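Local coordinates for lipoprotein (Mycoplasma mycoides subsp. capri, PDB 7ADK) that probably acts as a serine peptidase of the PA clan, the chymotrypsin-like group, in the mycoplasma DUF31 family, at residues A772-S777 against G784-F789. Sequence-based numbering, arbitrary orientation.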
ATOM      1  N   ALA B 772       1.504 -19.022  21.922  1.00 57.77           N
ATOM      2  CA  ALA B 772       1.296 -17.776  22.652  1.00 57.77           C
ATOM      3  C   ALA B 772       0.285 -16.847  21.967  1.00 57.77           C
ATOM      4  O   ALA B 772      -0.058 -17.046  20.812  1.00 57.77           O
ATOM      5  CB  ALA B 772       2.647 -17.110  22.916  1.00 57.77           C
ATOM      6  N   VAL B 773      -0.205 -15.824  22.657  1.00 54.56           N
ATOM      7  CA  VAL B 773      -1.168 -14.838  22.146  1.00 54.56           C
ATOM      8  C   VAL B 773      -0.578 -13.439  22.187  1.00 54.56           C
ATOM      9  O   VAL B 773      -0.380 -12.899  23.263  1.00 54.56           O
ATOM     10  CB  VAL B 773      -2.470 -14.838  22.964  1.00 54.56           C
ATOM     11  CG1 VAL B 773      -3.549 -14.136  22.158  1.00 54.56           C
ATOM     12  CG2 VAL B 773      -2.927 -16.233  23.339  1.00 54.56           C
ATOM     13  N   TYR B 774      -0.306 -12.814  21.051  1.00 54.55           N
ATOM     14  CA  TYR B 774       0.261 -11.468  21.001  1.00 54.55           C
ATOM     15  C   TYR B 774      -0.745 -10.395  21.400  1.00 54.55           C
ATOM     16  O   TYR B 774      -1.903 -10.436  20.981  1.00 54.55           O
ATOM     17  CB  TYR B 774       0.785 -11.203  19.606  1.00 54.55           C
ATOM     18  CG  TYR B 774       1.554  -9.922  19.468  1.00 54.55           C
ATOM     19  CD1 TYR B 774       2.930  -9.916  19.743  1.00 54.55           C
ATOM     20  CD2 TYR B 774       0.915  -8.769  18.976  1.00 54.55           C
ATOM     21  CE1 TYR B 774       3.683  -8.769  19.464  1.00 54.55           C
ATOM     22  CE2 TYR B 774       1.666  -7.618  18.710  1.00 54.55           C
ATOM     23  CZ  TYR B 774       3.055  -7.625  18.936  1.00 54.55           C
ATOM     24  OH  TYR B 774       3.797  -6.562  18.558  1.00 54.55           O
ATOM     25  N   HIS B 775      -0.307  -9.389  22.161  1.00 60.59           N
ATOM     26  CA  HIS B 775      -1.212  -8.324  22.628  1.00 60.59           C
ATOM     27  C   HIS B 775      -0.649  -6.901  22.679  1.00 60.59           C
ATOM     28  O   HIS B 775      -1.416  -5.968  22.469  1.00 60.59           O
ATOM     29  CB  HIS B 775      -1.824  -8.701  23.976  1.00 60.59           C
ATOM     30  CG  HIS B 775      -0.919  -8.528  25.165  1.00 60.59           C
ATOM     31  ND1 HIS B 775      -0.006  -9.458  25.638  1.00 60.59           N
ATOM     32  CD2 HIS B 775      -0.876  -7.430  25.968  1.00 60.59           C
ATOM     33  CE1 HIS B 775       0.550  -8.903  26.717  1.00 60.59           C
ATOM     34  NE2 HIS B 775       0.049  -7.690  26.937  1.00 60.59           N
ATOM     35  N   ALA B 776       0.645  -6.706  22.903  1.00 58.21           N
ATOM     36  CA  ALA B 776       1.263  -5.384  22.972  1.00 58.21           C
ATOM     37  C   ALA B 776       2.387  -5.249  21.956  1.00 58.21           C
ATOM     38  O   ALA B 776       3.163  -6.179  21.788  1.00 58.21           O
ATOM     39  CB  ALA B 776       1.767  -5.139  24.381  1.00 58.21           C
ATOM     40  N   SER B 777       2.512  -4.088  21.318  1.00 62.09           N
ATOM     41  CA  SER B 777       3.582  -3.777  20.360  1.00 62.09           C
ATOM     42  C   SER B 777       4.496  -2.664  20.842  1.00 62.09           C
ATOM     43  O   SER B 777       4.063  -1.757  21.546  1.00 62.09           O
ATOM     44  CB  SER B 777       3.024  -3.342  19.009  1.00 62.09           C
ATOM     45  OG  SER B 777       2.213  -4.342  18.457  1.00 62.09           O
ATOM     46  N   GLY B 784       7.355  -7.155  20.435  1.00 57.60           N
ATOM     47  CA  GLY B 784       6.214  -6.997  21.317  1.00 57.60           C
ATOM     48  C   GLY B 784       5.948  -8.268  22.098  1.00 57.60           C
ATOM     49  O   GLY B 784       6.745  -9.191  22.036  1.00 57.60           O
ATOM     50  N   LEU B 785       4.854  -8.332  22.840  1.00 55.68           N
ATOM     51  CA  LEU B 785       4.667  -9.295  23.917  1.00 55.68           C
ATOM     52  C   LEU B 785       3.505 -10.254  23.668  1.00 55.68           C
ATOM     53  O   LEU B 785       2.424  -9.829  23.261  1.00 55.68           O
ATOM     54  CB  LEU B 785       4.480  -8.520  25.218  1.00 55.68           C
ATOM     55  CG  LEU B 785       5.703  -7.669  25.603  1.00 55.68           C
ATOM     56  CD1 LEU B 785       5.294  -6.231  25.868  1.00 55.68           C
ATOM     57  CD2 LEU B 785       6.381  -8.226  26.838  1.00 55.68           C
ATOM     58  N   ALA B 786       3.712 -11.540  23.948  1.00 55.90           N
ATOM     59  CA  ALA B 786       2.705 -12.587  23.787  1.00 55.90           C
ATOM     60  C   ALA B 786       2.504 -13.460  25.040  1.00 55.90           C
ATOM     61  O   ALA B 786       3.467 -13.943  25.622  1.00 55.90           O
ATOM     62  CB  ALA B 786       3.045 -13.415  22.547  1.00 55.90           C
ATOM     63  N   VAL B 787       1.254 -13.708  25.432  1.00 57.53           N
ATOM     64  CA  VAL B 787       0.847 -14.549  26.564  1.00 57.53           C
ATOM     65  C   VAL B 787       1.040 -16.017  26.240  1.00 57.53           C
ATOM     66  O   VAL B 787       0.364 -16.518  25.349  1.00 57.53           O
ATOM     67  CB  VAL B 787      -0.633 -14.310  26.908  1.00 57.53           C
ATOM     68  CG1 VAL B 787      -1.167 -15.250  27.982  1.00 57.53           C
ATOM     69  CG2 VAL B 787      -0.870 -12.901  27.412  1.00 57.53           C
ATOM     70  N   ALA B 788       1.873 -16.756  26.968  1.00 59.34           N
ATOM     71  CA  ALA B 788       1.862 -18.208  26.842  1.00 59.34           C
ATOM     72  C   ALA B 788       0.618 -18.794  27.530  1.00 59.34           C
ATOM     73  O   ALA B 788       0.287 -18.449  28.666  1.00 59.34           O
ATOM     74  CB  ALA B 788       3.168 -18.796  27.360  1.00 59.34           C
ATOM     75  N   PHE B 789      -0.070 -19.716  26.864  1.00 60.54           N
ATOM     76  CA  PHE B 789      -1.241 -20.415  27.419  1.00 60.54           C
ATOM     77  C   PHE B 789      -0.907 -21.334  28.601  1.00 60.54           C
ATOM     78  O   PHE B 789      -1.727 -21.556  29.487  1.00 60.54           O
ATOM     79  CB  PHE B 789      -1.881 -21.302  26.342  1.00 60.54           C
ATOM     80  CG  PHE B 789      -2.302 -20.623  25.065  1.00 60.54           C
ATOM     81  CD1 PHE B 789      -3.475 -19.858  25.025  1.00 60.54           C
ATOM     82  CD2 PHE B 789      -1.532 -20.775  23.908  1.00 60.54           C
ATOM     83  CE1 PHE B 789      -3.889 -19.284  23.818  1.00 60.54           C
ATOM     84  CE2 PHE B 789      -1.931 -20.168  22.713  1.00 60.54           C
ATOM     85  CZ  PHE B 789      -3.125 -19.450  22.660  1.00 60.54           C
TER
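Strands 769-778 and 783-792 form a beta hairpin with a beta bulge at His-775, in the middle of the second large sheet of the peptidase; strands 761-765 and 737-747 pair with its outer edges. Val-773 and Val-787 are a hydrogen-bonded antiparallel pair, with Val-773 N to Val-787 O and Val-787 N to Val-773 O both 2.8 Å, each donor lying above the plane of its carbonyl. Past Tyr-774 the register slips by one residue. His-775 N reaches Leu-785 O at 3.0 Å, almost head-on to the carbonyl, whereas Leu-785 N turns to Ala-776 O at 2.9 Å, in the plane of that carbonyl. The backbone kinks at His-775, whose CG is wedged between its own N and C (chi1 77°), which swings the imidazole in beside Leu-785. The imidazole of His-775 lies across Val-787, its ND1 4.0 Å from Val-787 CG2. On the face of Val-787, Ala-776 CB meets the CD1 branch of Leu-785. The other face carries Ala-772, Tyr-774 and Ala-786, whose methyl packs against Ala-772 CB. Tyr-774 has CG anti to its backbone N (chi1 -172°), so the ring runs along the hairpin and Tyr-774 CE1 comes 3.5 Å from C of Gly-784, which has no side chain to hold the phenol off. Tyr-752 meets this ring edge-to-face. Phe-789, just past the last paired residue of the contact, Ala-788, has CG anti to its carbonyl carbon (chi1 -56°); its CE1 and CZ meet Val-773 CG2, and CE2 lies near Ala-772 N. Through Trp-427, Val-773 and Phe-789 join the hairpin to the other large sheet, consistent with the two-barrel PA-clan fold. Near the turn of the hairpin, Tyr-774 OH and Ser-777 OG share a hydrogen bond of 2.7 Å, fixing the phenol tip to its own strand.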